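Local coordinates for epidermin biosynthesis protein EpiD (Staphylococcus aureus, PDB 3QJG) that probably catalyses, with bound flavin mononucleotide, the oxidative decarboxylation of the C-terminal cysteine of the epidermin precursor peptide, at residues G5-G14 with F32-G43; V141-S149 with V163-F174. All coordinates share one frame; numbering follows the deposited sequence.

Contact 1. Residues G5-G14 with F32-G43. With FMN (flavin mononucleotide), chain M.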
# COMPACT_ATOMS: atom_id res chain seq x y z
N GLY A 5 33.82 25.80 -21.51
CA GLY A 5 33.04 24.75 -20.80
C GLY A 5 32.76 24.94 -19.31
O GLY A 5 32.99 24.01 -18.50
N GLU A 6 32.23 26.10 -18.93
CA GLU A 6 31.69 26.28 -17.58
C GLU A 6 30.33 25.53 -17.39
O GLU A 6 29.57 25.37 -18.35
CB GLU A 6 31.46 27.78 -17.30
CG GLU A 6 32.69 28.72 -17.20
CD GLU A 6 32.44 29.90 -16.23
OE1 GLU A 6 31.33 30.48 -16.21
OE2 GLU A 6 33.38 30.23 -15.45
N ASN A 7 30.01 25.14 -16.14
CA ASN A 7 28.71 24.58 -15.78
C ASN A 7 27.98 25.45 -14.81
O ASN A 7 28.60 26.00 -13.86
CB ASN A 7 28.87 23.24 -15.13
CG ASN A 7 29.58 22.24 -16.01
OD1 ASN A 7 29.43 22.22 -17.24
ND2 ASN A 7 30.36 21.39 -15.37
N VAL A 8 26.67 25.57 -14.98
CA VAL A 8 25.89 26.37 -14.01
C VAL A 8 24.86 25.43 -13.40
O VAL A 8 24.41 24.50 -14.06
CB VAL A 8 25.18 27.55 -14.66
CG1 VAL A 8 24.26 27.05 -15.81
CG2 VAL A 8 24.38 28.34 -13.59
N LEU A 9 24.53 25.64 -12.14
CA LEU A 9 23.51 24.87 -11.51
C LEU A 9 22.41 25.85 -11.18
O LEU A 9 22.70 26.91 -10.58
CB LEU A 9 24.03 24.18 -10.24
CG LEU A 9 23.04 23.46 -9.32
CD1 LEU A 9 22.31 22.28 -10.06
CD2 LEU A 9 23.78 22.98 -8.04
N ILE A 10 21.16 25.51 -11.56
CA ILE A 10 20.01 26.31 -11.15
C ILE A 10 19.35 25.66 -9.96
O ILE A 10 18.98 24.52 -10.02
CB ILE A 10 18.96 26.44 -12.26
CG1 ILE A 10 19.57 27.06 -13.52
CG2 ILE A 10 17.76 27.27 -11.79
CD1 ILE A 10 18.80 26.67 -14.81
N CYS A 11 19.19 26.42 -8.89
CA CYS A 11 18.48 25.97 -7.72
C CYS A 11 17.06 26.55 -7.73
O CYS A 11 16.91 27.73 -7.66
CB CYS A 11 19.27 26.38 -6.47
SG CYS A 11 20.98 25.70 -6.49
N LEU A 12 16.03 25.72 -7.82
CA LEU A 12 14.63 26.18 -7.88
C LEU A 12 14.00 26.13 -6.50
O LEU A 12 14.09 25.14 -5.85
CB LEU A 12 13.80 25.22 -8.72
CG LEU A 12 14.16 25.05 -10.15
CD1 LEU A 12 13.29 24.00 -10.75
CD2 LEU A 12 14.01 26.42 -10.77
N CYS A 13 13.27 27.14 -6.12
CA CYS A 13 12.60 27.12 -4.84
C CYS A 13 11.06 27.08 -5.03
O CYS A 13 10.55 27.11 -6.16
CB CYS A 13 13.03 28.32 -4.05
SG CYS A 13 14.79 28.41 -3.61
N GLY A 14 10.34 27.05 -3.91
CA GLY A 14 8.87 26.96 -3.87
C GLY A 14 8.06 28.21 -4.20
O GLY A 14 7.50 28.91 -3.31
N PHE A 32 26.69 28.24 -21.27
CA PHE A 32 27.27 27.22 -20.39
C PHE A 32 27.22 25.85 -21.01
O PHE A 32 26.30 25.53 -21.73
CB PHE A 32 26.52 27.22 -19.08
CG PHE A 32 26.76 28.42 -18.24
CD1 PHE A 32 27.91 28.53 -17.48
CD2 PHE A 32 25.82 29.43 -18.19
CE1 PHE A 32 28.12 29.67 -16.67
CE2 PHE A 32 26.01 30.56 -17.37
CZ PHE A 32 27.17 30.68 -16.62
N ASP A 33 28.22 25.02 -20.75
CA ASP A 33 28.22 23.65 -21.28
C ASP A 33 27.05 22.85 -20.71
O ASP A 33 26.12 22.53 -21.41
CB ASP A 33 29.54 22.94 -20.97
CG ASP A 33 29.71 21.67 -21.79
OD1 ASP A 33 28.85 21.40 -22.66
OD2 ASP A 33 30.71 20.93 -21.58
N GLU A 34 27.09 22.55 -19.43
CA GLU A 34 25.98 21.85 -18.79
C GLU A 34 25.16 22.87 -18.06
O GLU A 34 25.71 23.77 -17.43
CB GLU A 34 26.43 20.81 -17.76
CG GLU A 34 26.95 19.50 -18.34
CD GLU A 34 27.35 18.52 -17.21
OE1 GLU A 34 27.07 18.77 -16.01
OE2 GLU A 34 27.94 17.48 -17.52
N VAL A 35 23.83 22.73 -18.14
CA VAL A 35 22.95 23.49 -17.25
C VAL A 35 22.18 22.42 -16.50
O VAL A 35 21.46 21.64 -17.11
CB VAL A 35 21.96 24.39 -18.01
CG1 VAL A 35 20.97 25.03 -17.01
CG2 VAL A 35 22.70 25.48 -18.84
N ASN A 36 22.35 22.38 -15.18
CA ASN A 36 21.80 21.36 -14.29
C ASN A 36 20.86 22.00 -13.32
O ASN A 36 20.93 23.21 -13.11
CB ASN A 36 22.94 20.70 -13.48
CG ASN A 36 23.95 19.99 -14.40
OD1 ASN A 36 23.52 19.36 -15.33
ND2 ASN A 36 25.27 20.14 -14.15
N VAL A 37 20.00 21.18 -12.71
CA VAL A 37 18.95 21.70 -11.91
C VAL A 37 18.75 20.88 -10.70
O VAL A 37 18.88 19.66 -10.78
CB VAL A 37 17.65 21.71 -12.73
CG1 VAL A 37 16.52 22.30 -11.91
CG2 VAL A 37 17.86 22.54 -13.97
N ILE A 38 18.43 21.56 -9.60
CA ILE A 38 17.99 20.94 -8.37
C ILE A 38 16.85 21.77 -7.78
O ILE A 38 16.90 22.98 -7.87
CB ILE A 38 19.14 20.86 -7.29
CG1 ILE A 38 18.70 20.08 -6.05
CG2 ILE A 38 19.68 22.27 -6.91
CD1 ILE A 38 19.87 19.81 -5.02
N ALA A 39 15.86 21.14 -7.17
CA ALA A 39 14.79 21.87 -6.45
C ALA A 39 14.90 21.73 -4.97
O ALA A 39 15.38 20.70 -4.51
CB ALA A 39 13.46 21.38 -6.85
N SER A 40 14.34 22.69 -4.23
CA SER A 40 14.18 22.59 -2.80
C SER A 40 13.12 21.54 -2.51
O SER A 40 12.47 21.02 -3.45
CB SER A 40 13.68 23.93 -2.21
OG SER A 40 12.38 24.28 -2.71
N THR A 41 12.87 21.25 -1.23
CA THR A 41 11.98 20.14 -0.94
C THR A 41 10.57 20.61 -1.32
O THR A 41 9.89 19.97 -2.14
CB THR A 41 12.15 19.60 0.51
OG1 THR A 41 13.49 19.04 0.63
CG2 THR A 41 11.05 18.51 0.85
N ASN A 42 10.18 21.75 -0.77
CA ASN A 42 8.93 22.37 -1.11
C ASN A 42 8.82 22.78 -2.56
O ASN A 42 7.70 22.95 -3.02
CB ASN A 42 8.69 23.60 -0.25
CG ASN A 42 8.71 23.28 1.22
OD1 ASN A 42 8.25 22.23 1.61
ND2 ASN A 42 9.22 24.19 2.05
N GLY A 43 9.95 23.00 -3.23
CA GLY A 43 9.99 23.39 -4.59
C GLY A 43 9.54 22.30 -5.53
O GLY A 43 9.00 22.60 -6.61
N1 FMN M . 7.54 32.01 -1.24
C2 FMN M . 8.45 32.92 -1.71
O2 FMN M . 9.34 33.31 -0.97
N3 FMN M . 8.34 33.43 -2.96
C4 FMN M . 7.33 33.04 -3.79
O4 FMN M . 7.30 33.55 -4.88
C4A FMN M . 6.38 32.12 -3.35
N5 FMN M . 5.34 31.68 -4.15
C5A FMN M . 4.48 30.74 -3.69
C6 FMN M . 3.41 30.34 -4.48
C7 FMN M . 2.53 29.39 -4.01
C7M FMN M . 1.38 28.90 -4.84
C8 FMN M . 2.72 28.85 -2.73
C8M FMN M . 1.76 27.84 -2.14
C9 FMN M . 3.75 29.28 -1.93
C9A FMN M . 4.64 30.23 -2.40
N10 FMN M . 5.67 30.68 -1.56
C10 FMN M . 6.52 31.61 -2.05
C1' FMN M . 5.91 30.18 -0.16
C2' FMN M . 7.07 29.19 -0.14
O2' FMN M . 6.87 28.16 -1.13
C3' FMN M . 7.16 28.70 1.26
O3' FMN M . 7.53 29.76 2.17
C4' FMN M . 8.15 27.54 1.37
O4' FMN M . 8.34 27.17 2.73
C5' FMN M . 9.52 27.88 0.88
O5' FMN M . 10.23 26.66 0.84
P FMN M . 11.61 26.52 0.02
O1P FMN M . 12.34 25.36 0.61
O2P FMN M . 12.38 27.79 0.18
O3P FMN M . 11.52 26.12 -1.39
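The first torsions of Val-8 and Phe-32 bring the valine against the ring face. Val-8 has CG1 between the backbone N and the carbonyl carbon (chi1 56°), which turns this methyl to Phe-32. The Phe-32 ring, its CG beside the backbone N (chi1 -70°), lies with one face against Val-8. Val-8 CB sits over the ring centre, 3.9 Å from the centroid, in a CH-pi contact, while CG1 reaches Phe-32 CD2 at 3.7 Å. Next along this face, Ile-10 CD1 presses on Val-35 CG1 at 3.5 Å, a tight fit. Leu-12 CD1 follows against Val-37 CG1. Ile-10 and Leu-12 also touch Ile-21 of helix 21-28. The segments are the two parallel strands of a beta-alpha-beta unit with that helix, as in the Rossmann-like fold of flavin-binding decarboxylases of this family. From Val-8 with Glu-34 to Leu-12 with Ser-40, the segments exchange six backbone hydrogen bonds; the shortest, Ile-10 N to Asn-36 O, is 2.8 Å. Leu-9, Cys-11 and Ile-38 occupy the other face, against helix 101-107. At the N-terminal end of the strands, on the same face, Asn-7 OD1 accepts a bond from Glu-34 N, which lies tilted from the carbonyl plane. The Asn-7 amide stacks on the Glu-34 carboxylate, their planes 16° apart. Asn-36 ND2 bonds in its amide plane to the anti lone pair of Glu-34 OE1 at 2.9 Å. Lys-76 NZ makes a salt bridge to Glu-34 OE1, and Lys-76 O accepts from Asn-7 ND2, while His-77 NE2 bonds Asn-36 ND2. Past the C-terminal strand ends, Gly-14 N donates to FMN O3P (2.9 Å). Asn-42 ND2 donates almost straight to FMN O5' at 2.9 Å.

Contact 2. Residues V141-S149 with V163-F174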
# COMPACT_ATOMS: atom_id res chain seq x y z
N VAL A 141 28.14 36.75 -1.37
CA VAL A 141 27.11 36.21 -2.28
C VAL A 141 26.60 37.34 -3.17
O VAL A 141 26.30 38.44 -2.71
CB VAL A 141 25.94 35.50 -1.48
CG1 VAL A 141 24.88 34.91 -2.41
CG2 VAL A 141 26.50 34.43 -0.53
N SER A 142 26.48 37.09 -4.47
CA SER A 142 25.83 38.08 -5.35
C SER A 142 24.27 38.05 -5.27
O SER A 142 23.66 37.00 -5.48
CB SER A 142 26.27 37.81 -6.79
OG SER A 142 27.67 37.64 -6.87
N ILE A 143 23.65 39.19 -5.02
CA ILE A 143 22.18 39.33 -4.95
C ILE A 143 21.74 40.20 -6.13
O ILE A 143 22.19 41.31 -6.26
CB ILE A 143 21.75 40.04 -3.68
CG1 ILE A 143 22.46 39.38 -2.48
CG2 ILE A 143 20.18 40.15 -3.58
CD1 ILE A 143 22.15 37.84 -2.31
N TYR A 144 20.92 39.65 -7.02
CA TYR A 144 20.41 40.40 -8.14
C TYR A 144 19.62 41.60 -7.59
O TYR A 144 18.87 41.44 -6.63
CB TYR A 144 19.54 39.52 -9.06
CG TYR A 144 19.12 40.28 -10.29
CD1 TYR A 144 17.90 40.95 -10.36
CD2 TYR A 144 19.95 40.33 -11.39
CE1 TYR A 144 17.55 41.68 -11.50
CE2 TYR A 144 19.62 41.07 -12.52
CZ TYR A 144 18.44 41.73 -12.58
OH TYR A 144 18.17 42.42 -13.73
N PRO A 145 19.84 42.81 -8.16
CA PRO A 145 19.14 43.97 -7.71
C PRO A 145 17.71 43.90 -8.28
O PRO A 145 17.37 44.57 -9.28
CB PRO A 145 19.96 45.11 -8.31
CG PRO A 145 20.40 44.56 -9.61
CD PRO A 145 20.77 43.14 -9.25
N ALA A 146 16.90 43.10 -7.63
CA ALA A 146 15.61 42.75 -8.13
C ALA A 146 14.66 43.94 -8.25
O ALA A 146 14.58 44.86 -7.38
CB ALA A 146 14.99 41.69 -7.28
N ASN A 147 14.01 43.88 -9.41
CA ASN A 147 12.88 44.68 -9.83
C ASN A 147 11.60 44.49 -8.97
O ASN A 147 11.06 43.36 -8.94
CB ASN A 147 12.59 44.31 -11.33
CG ASN A 147 13.15 42.86 -11.78
OD1 ASN A 147 13.60 42.03 -10.97
ND2 ASN A 147 13.07 42.59 -13.09
N ILE A 148 11.15 45.56 -8.28
CA ILE A 148 9.80 45.59 -7.63
C ILE A 148 8.68 45.91 -8.64
O ILE A 148 8.71 46.97 -9.28
CB ILE A 148 9.65 46.71 -6.53
CG1 ILE A 148 10.55 46.49 -5.33
CG2 ILE A 148 8.24 46.74 -6.00
CD1 ILE A 148 10.35 47.55 -4.24
N SER A 149 7.68 45.02 -8.74
CA SER A 149 6.59 45.21 -9.72
C SER A 149 5.25 44.89 -9.09
O SER A 149 5.18 44.09 -8.17
CB SER A 149 6.81 44.38 -11.00
OG SER A 149 6.65 42.97 -10.80
N VAL A 163 8.92 41.37 -5.56
CA VAL A 163 10.20 41.33 -6.21
C VAL A 163 10.20 40.04 -7.05
O VAL A 163 9.77 39.01 -6.59
CB VAL A 163 11.36 41.34 -5.20
CG1 VAL A 163 11.52 40.00 -4.47
CG2 VAL A 163 12.61 41.69 -5.88
N VAL A 164 10.67 40.12 -8.28
CA VAL A 164 10.54 39.00 -9.22
C VAL A 164 11.85 38.61 -9.91
O VAL A 164 12.77 39.42 -10.04
CB VAL A 164 9.47 39.42 -10.28
CG1 VAL A 164 9.45 38.44 -11.38
CG2 VAL A 164 8.09 39.52 -9.61
N ALA A 165 11.98 37.34 -10.30
CA ALA A 165 13.15 36.88 -11.08
C ALA A 165 13.16 37.63 -12.42
O ALA A 165 12.12 37.90 -12.99
CB ALA A 165 13.12 35.34 -11.30
N PRO A 166 14.35 37.98 -12.93
CA PRO A 166 14.38 38.78 -14.12
C PRO A 166 14.35 37.93 -15.36
O PRO A 166 14.44 36.70 -15.28
CB PRO A 166 15.73 39.50 -14.00
CG PRO A 166 16.59 38.53 -13.21
CD PRO A 166 15.67 37.90 -12.26
N GLU A 167 14.26 38.60 -16.49
CA GLU A 167 14.22 37.84 -17.72
C GLU A 167 15.56 37.13 -17.95
O GLU A 167 16.63 37.56 -17.44
CB GLU A 167 13.78 38.70 -18.91
CG GLU A 167 12.26 38.93 -18.92
CD GLU A 167 11.44 37.76 -18.34
OE1 GLU A 167 11.46 36.63 -18.91
OE2 GLU A 167 10.75 37.99 -17.31
N PRO A 168 15.51 35.95 -18.64
CA PRO A 168 16.69 35.15 -18.85
C PRO A 168 17.96 35.87 -19.32
O PRO A 168 19.06 35.57 -18.81
CB PRO A 168 16.24 34.12 -19.89
CG PRO A 168 14.82 33.95 -19.64
CD PRO A 168 14.30 35.26 -19.13
N TYR A 169 17.83 36.84 -20.22
CA TYR A 169 19.04 37.59 -20.63
C TYR A 169 19.69 38.36 -19.47
O TYR A 169 20.92 38.52 -19.46
CB TYR A 169 18.77 38.50 -21.86
CG TYR A 169 18.12 39.84 -21.57
CD1 TYR A 169 18.90 40.97 -21.34
CD2 TYR A 169 16.74 39.99 -21.58
CE1 TYR A 169 18.30 42.23 -21.09
CE2 TYR A 169 16.12 41.23 -21.33
CZ TYR A 169 16.91 42.34 -21.09
OH TYR A 169 16.31 43.57 -20.85
N LYS A 170 18.91 38.82 -18.50
CA LYS A 170 19.49 39.58 -17.36
C LYS A 170 20.25 38.64 -16.44
O LYS A 170 21.25 39.02 -15.84
CB LYS A 170 18.42 40.32 -16.54
CG LYS A 170 17.84 41.58 -17.21
CD LYS A 170 18.77 42.79 -17.11
CE LYS A 170 18.10 44.06 -17.61
NZ LYS A 170 19.11 45.14 -17.91
N VAL A 171 19.76 37.42 -16.33
CA VAL A 171 20.45 36.37 -15.60
C VAL A 171 21.79 36.13 -16.25
O VAL A 171 22.80 36.09 -15.56
CB VAL A 171 19.57 35.06 -15.58
CG1 VAL A 171 20.31 33.91 -14.84
CG2 VAL A 171 18.20 35.35 -14.94
N LEU A 172 21.81 35.95 -17.59
CA LEU A 172 23.07 35.70 -18.32
C LEU A 172 24.11 36.78 -18.06
O LEU A 172 25.29 36.48 -17.88
CB LEU A 172 22.86 35.63 -19.82
CG LEU A 172 22.45 34.28 -20.39
CD1 LEU A 172 22.33 34.32 -21.87
CD2 LEU A 172 23.51 33.24 -20.05
N GLU A 173 23.65 38.04 -18.03
CA GLU A 173 24.52 39.20 -17.81
C GLU A 173 24.99 39.35 -16.38
O GLU A 173 25.99 40.00 -16.13
CB GLU A 173 23.82 40.51 -18.21
CG GLU A 173 23.62 40.60 -19.67
CD GLU A 173 23.08 41.93 -20.11
OE1 GLU A 173 23.23 42.20 -21.31
OE2 GLU A 173 22.52 42.68 -19.29
N PHE A 174 24.25 38.80 -15.42
CA PHE A 174 24.58 39.01 -14.01
C PHE A 174 25.60 37.96 -13.59
O PHE A 174 26.34 38.18 -12.67
CB PHE A 174 23.33 38.93 -13.14
CG PHE A 174 23.51 39.36 -11.68
CD1 PHE A 174 23.69 40.71 -11.34
CD2 PHE A 174 23.45 38.41 -10.65
CE1 PHE A 174 23.82 41.10 -9.99
CE2 PHE A 174 23.61 38.77 -9.32
CZ PHE A 174 23.80 40.12 -8.98
O HOH W 1 26.73 37.11 -9.92
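An inverse gamma turn centred on Pro-145 carries the chain from strand 142-143 toward strand 148-153, and the C-terminal helix 168-174 packs against it. Tyr-144 is the middle of the contact. Its CG is anti to the backbone N (chi1 -175°), which brings one ring face to Pro-166 and an edge to Phe-174. Pro-166 CG lies over the centre of that face, 3.7 Å from the centroid, in a CH-pi contact. Pro-145 CD, from the next residue, covers the opposite face nearer the rim. The Tyr-144 ring is thus held between two prolines. Its edge points at the face of Phe-174 in a T-shaped pair, centroids 5.2 Å apart and planes at 72°. Tyr-144 CD2 makes the touch, 3.7 Å from Phe-174 CG. Tyr-144 CA also sits over a face of the Phe-174 ring, as a second CH-pi contact. Tyr-144 OH lies against the aliphatic part of Lys-170, 3.5 Å from Lys-170 CD. The lysine chain crosses the tyrosine at about a right angle and bends away at chi2 (-79°). Ser-142 CB rests near Phe-174 CE2 at 3.8 Å. A water bridges the two residues: it donates to Phe-174 O at 3.0 Å and has a weak bond with Ser-142 OG. At the other end, Val-164 N makes a weak bond to Asn-147 O, 3.3 Å long. Beside it, Ile-148 and Val-163 form an antiparallel non-hydrogen-bonded pair. Strand 113-120 borders the contact: Phe-116 meets the Tyr-144 ring and touches Pro-166, and the backbones of Ile-115 and Tyr-144 are hydrogen-bonded. Helix 168-174 also packs on helix 21-28 through Pro-168, Val-171 and Leu-172, and Val-171 reaches strand 79-85.

Contact 1 and contact 2 reach the same sheet but do not touch: their centres are 16 Å apart and their nearest atoms about 5 Å. Helix 21-28 is a shared neighbour: Leu-28 touches Val-35 of contact 1 and Leu-172 of contact 2. Strand 79-85 also touches both. Their relation to the flavin differs. Contact 1 supplies pocket residues directly, with Gly-14 and Asn-42 hydrogen-bonded to FMN and Ser-40 beside its phosphate. Contact 2 stands farther back: Val-163, whose side chain is modelled in two conformers, is about 7 Å from FMN. Asn-118 gives a second-shell connection: its backbone O bonds FMN, and its OD1 accepts from Ala-165 N of segment 163-174.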